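Side-chain contact in monalysin (Pseudomonas entomophila, PDB 4MKO), which is a beta-barrel pore-forming toxin with cytolytic and hemolytic activity that damages the gut of Drosophila and contributes to bacterial virulence: residues G39-G44 and Y147-T152. Sequence-based numbering, arbitrary orientation.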
ATOM      1  N   GLY A  39      -1.966  16.691   5.951  1.00  9.43           N
ATOM      2  CA  GLY A  39      -0.657  17.316   6.020  1.00  9.90           C
ATOM      3  C   GLY A  39      -0.004  17.405   4.670  1.00 13.22           C
ATOM      4  O   GLY A  39      -0.579  16.971   3.664  1.00 12.54           O
ATOM      5  N   ASP A  40       1.215  17.946   4.645  1.00  9.51           N
ATOM      6  CA  ASP A  40       1.965  18.131   3.418  1.00  9.25           C
ATOM      7  C   ASP A  40       2.465  16.866   2.745  1.00 12.48           C
ATOM      8  O   ASP A  40       2.959  15.947   3.405  1.00  9.85           O
ATOM      9  CB  ASP A  40       3.184  19.034   3.656  1.00 10.67           C
ATOM     10  CG  ASP A  40       2.885  20.505   3.877  1.00 21.74           C
ATOM     11  OD1 ASP A  40       1.777  20.957   3.488  1.00 18.04           O
ATOM     12  OD2 ASP A  40       3.776  21.217   4.407  1.00 27.80           O
ATOM     13  N   ILE A  41       2.402  16.869   1.397  1.00  9.25           N
ATOM     14  CA  ILE A  41       3.026  15.901   0.515  1.00  8.05           C
ATOM     15  C   ILE A  41       3.581  16.741  -0.624  1.00 13.09           C
ATOM     16  O   ILE A  41       2.880  17.625  -1.142  1.00 10.50           O
ATOM     17  CB  ILE A  41       2.119  14.741   0.023  1.00 10.12           C
ATOM     18  CG1 ILE A  41       1.596  13.888   1.221  1.00 10.38           C
ATOM     19  CG2 ILE A  41       2.872  13.865  -0.990  1.00  9.51           C
ATOM     20  CD1 ILE A  41       0.952  12.480   0.842  1.00 12.79           C
ATOM     21  N   TYR A  42       4.853  16.513  -0.959  1.00 11.15           N
ATOM     22  CA  TYR A  42       5.532  17.224  -2.023  1.00 11.96           C
ATOM     23  C   TYR A  42       5.274  16.498  -3.338  1.00 12.70           C
ATOM     24  O   TYR A  42       5.654  15.346  -3.495  1.00 11.05           O
ATOM     25  CB  TYR A  42       7.045  17.326  -1.736  1.00 14.37           C
ATOM     26  CG  TYR A  42       7.781  18.236  -2.703  1.00 17.99           C
ATOM     27  CD1 TYR A  42       8.189  17.774  -3.955  1.00 20.05           C
ATOM     28  CD2 TYR A  42       8.101  19.545  -2.355  1.00 19.07           C
ATOM     29  CE1 TYR A  42       8.863  18.606  -4.850  1.00 22.08           C
ATOM     30  CE2 TYR A  42       8.788  20.380  -3.236  1.00 20.20           C
ATOM     31  CZ  TYR A  42       9.151  19.911  -4.488  1.00 25.95           C
ATOM     32  OH  TYR A  42       9.825  20.724  -5.361  1.00 30.22           O
ATOM     33  N   ILE A  43       4.652  17.196  -4.296  1.00 10.82           N
ATOM     34  CA  ILE A  43       4.359  16.645  -5.617  1.00  9.63           C
ATOM     35  C   ILE A  43       4.727  17.718  -6.639  1.00 13.31           C
ATOM     36  O   ILE A  43       4.165  18.814  -6.599  1.00 11.31           O
ATOM     37  CB  ILE A  43       2.860  16.226  -5.803  1.00 11.77           C
ATOM     38  CG1 ILE A  43       2.358  15.284  -4.681  1.00 11.81           C
ATOM     39  CG2 ILE A  43       2.652  15.566  -7.191  1.00 11.78           C
ATOM     40  CD1 ILE A  43       0.819  15.158  -4.603  1.00 10.70           C
ATOM     41  N   GLY A  44       5.618  17.358  -7.545  1.00 13.68           N
ATOM     42  CA  GLY A  44       6.036  18.204  -8.657  1.00 15.25           C
ATOM     43  C   GLY A  44       7.020  19.285  -8.279  1.00 20.11           C
ATOM     44  O   GLY A  44       8.233  19.064  -8.322  1.00 20.87           O
ATOM     45  N   TYR A 147      -2.294   3.413   0.180  1.00  3.92           N
ATOM     46  CA  TYR A 147      -2.951   4.622   0.684  1.00  3.00           C
ATOM     47  C   TYR A 147      -3.607   5.408  -0.436  1.00  6.31           C
ATOM     48  O   TYR A 147      -3.090   5.430  -1.560  1.00  5.51           O
ATOM     49  CB  TYR A 147      -1.900   5.527   1.401  1.00  3.64           C
ATOM     50  CG  TYR A 147      -1.215   4.798   2.530  1.00  4.39           C
ATOM     51  CD1 TYR A 147      -0.136   3.950   2.282  1.00  5.81           C
ATOM     52  CD2 TYR A 147      -1.733   4.831   3.822  1.00  5.72           C
ATOM     53  CE1 TYR A 147       0.440   3.199   3.300  1.00  5.44           C
ATOM     54  CE2 TYR A 147      -1.150   4.097   4.856  1.00  6.98           C
ATOM     55  CZ  TYR A 147      -0.076   3.264   4.581  1.00  9.63           C
ATOM     56  OH  TYR A 147       0.517   2.534   5.580  1.00 10.40           O
ATOM     57  N   ALA A 148      -4.747   6.038  -0.125  1.00  4.23           N
ATOM     58  CA  ALA A 148      -5.426   6.939  -1.058  1.00  4.27           C
ATOM     59  C   ALA A 148      -5.141   8.355  -0.563  1.00  6.56           C
ATOM     60  O   ALA A 148      -5.066   8.601   0.653  1.00  5.40           O
ATOM     61  CB  ALA A 148      -6.932   6.683  -1.079  1.00  5.60           C
ATOM     62  N   HIS A 149      -4.975   9.279  -1.507  1.00  3.86           N
ATOM     63  CA  HIS A 149      -4.632  10.638  -1.170  1.00  3.97           C
ATOM     64  C   HIS A 149      -5.461  11.622  -1.975  1.00  8.61           C
ATOM     65  O   HIS A 149      -5.759  11.368  -3.144  1.00  7.15           O
ATOM     66  CB  HIS A 149      -3.158  10.890  -1.564  1.00  4.49           C
ATOM     67  CG  HIS A 149      -2.157   9.930  -1.000  1.00  6.66           C
ATOM     68  ND1 HIS A 149      -1.562  10.150   0.227  1.00  8.01           N
ATOM     69  CD2 HIS A 149      -1.700   8.763  -1.502  1.00  7.14           C
ATOM     70  CE1 HIS A 149      -0.736   9.132   0.414  1.00  7.68           C
ATOM     71  NE2 HIS A 149      -0.791   8.272  -0.594  1.00  7.80           N
ATOM     72  N   ASN A 150      -5.774  12.762  -1.364  1.00  5.52           N
ATOM     73  CA  ASN A 150      -6.360  13.908  -2.039  1.00  4.69           C
ATOM     74  C   ASN A 150      -5.400  15.060  -1.758  1.00  7.86           C
ATOM     75  O   ASN A 150      -5.426  15.614  -0.655  1.00  8.64           O
ATOM     76  CB  ASN A 150      -7.785  14.276  -1.580  1.00  5.90           C
ATOM     77  CG  ASN A 150      -8.204  15.635  -2.158  1.00  7.32           C
ATOM     78  OD1 ASN A 150      -7.466  16.255  -2.942  1.00  8.39           O
ATOM     79  ND2 ASN A 150      -9.365  16.145  -1.790  1.00  6.60           N
ATOM     80  N   ALA A 151      -4.527  15.361  -2.718  1.00  5.71           N
ATOM     81  CA  ALA A 151      -3.581  16.480  -2.639  1.00  5.85           C
ATOM     82  C   ALA A 151      -4.377  17.678  -3.136  1.00  9.73           C
ATOM     83  O   ALA A 151      -4.607  17.834  -4.346  1.00  8.02           O
ATOM     84  CB  ALA A 151      -2.357  16.207  -3.512  1.00  6.58           C
ATOM     85  N   THR A 152      -4.900  18.456  -2.176  1.00  7.62           N
ATOM     86  CA  THR A 152      -5.783  19.595  -2.474  1.00  7.75           C
ATOM     87  C   THR A 152      -5.048  20.654  -3.324  1.00 11.13           C
ATOM     88  O   THR A 152      -3.850  20.900  -3.140  1.00  9.99           O
ATOM     89  CB  THR A 152      -6.469  20.149  -1.204  1.00 11.41           C
ATOM     90  OG1 THR A 152      -5.538  20.885  -0.412  1.00 11.58           O
ATOM     91  CG2 THR A 152      -7.151  19.054  -0.368  1.00  8.97           C
TER
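Strands 29-43 and 136-151 belong to the mixed sheet of the aerolysin-like fold, and Ile41 and Ile43 of the first meet His149 and Ala151 of the second in a buried contact. The two strands are not direct neighbours: each pairs with strand 46-67, which runs between them, and the sheet apparently bends enough to bring their side chains together. The backbones stay well apart, with the CA atoms of Ile41 and Ala151 more than 7 Å from each other, and the join is made by side chains alone.

The CD1 methyls of the two isoleucines do the reaching, one to the His149 ring, the other to the methyl of Ala151. Ile41 CD1 lies 3.5 Å from ND1 and 3.8 Å from CE1 of His149; the two side chains cross at about a right angle. Two residues further along the strand, Ile43 CD1 comes to 3.5 Å from Ala151 CB, a plain apolar contact. In both isoleucines CG1 is anti to the carbonyl carbon and CD1 continues in an extended chain (chi2 -166° in Ile41, 164° in Ile43), which carries the methyl to the side chain on the other strand.

The imidazole is buried but well supplied with partners: ND1 is hydrogen-bonded to Thr52 OG1 and NE2 to Ser180 OG, which together fix the ring's rotation, while Tyr178 stacks on it. Tyr95 packs against both isoleucines and the histidine. Side chains of two strands that flank a shared neighbour, 46-67, thus meet within the beta-rich body of this aerolysin-like toxin.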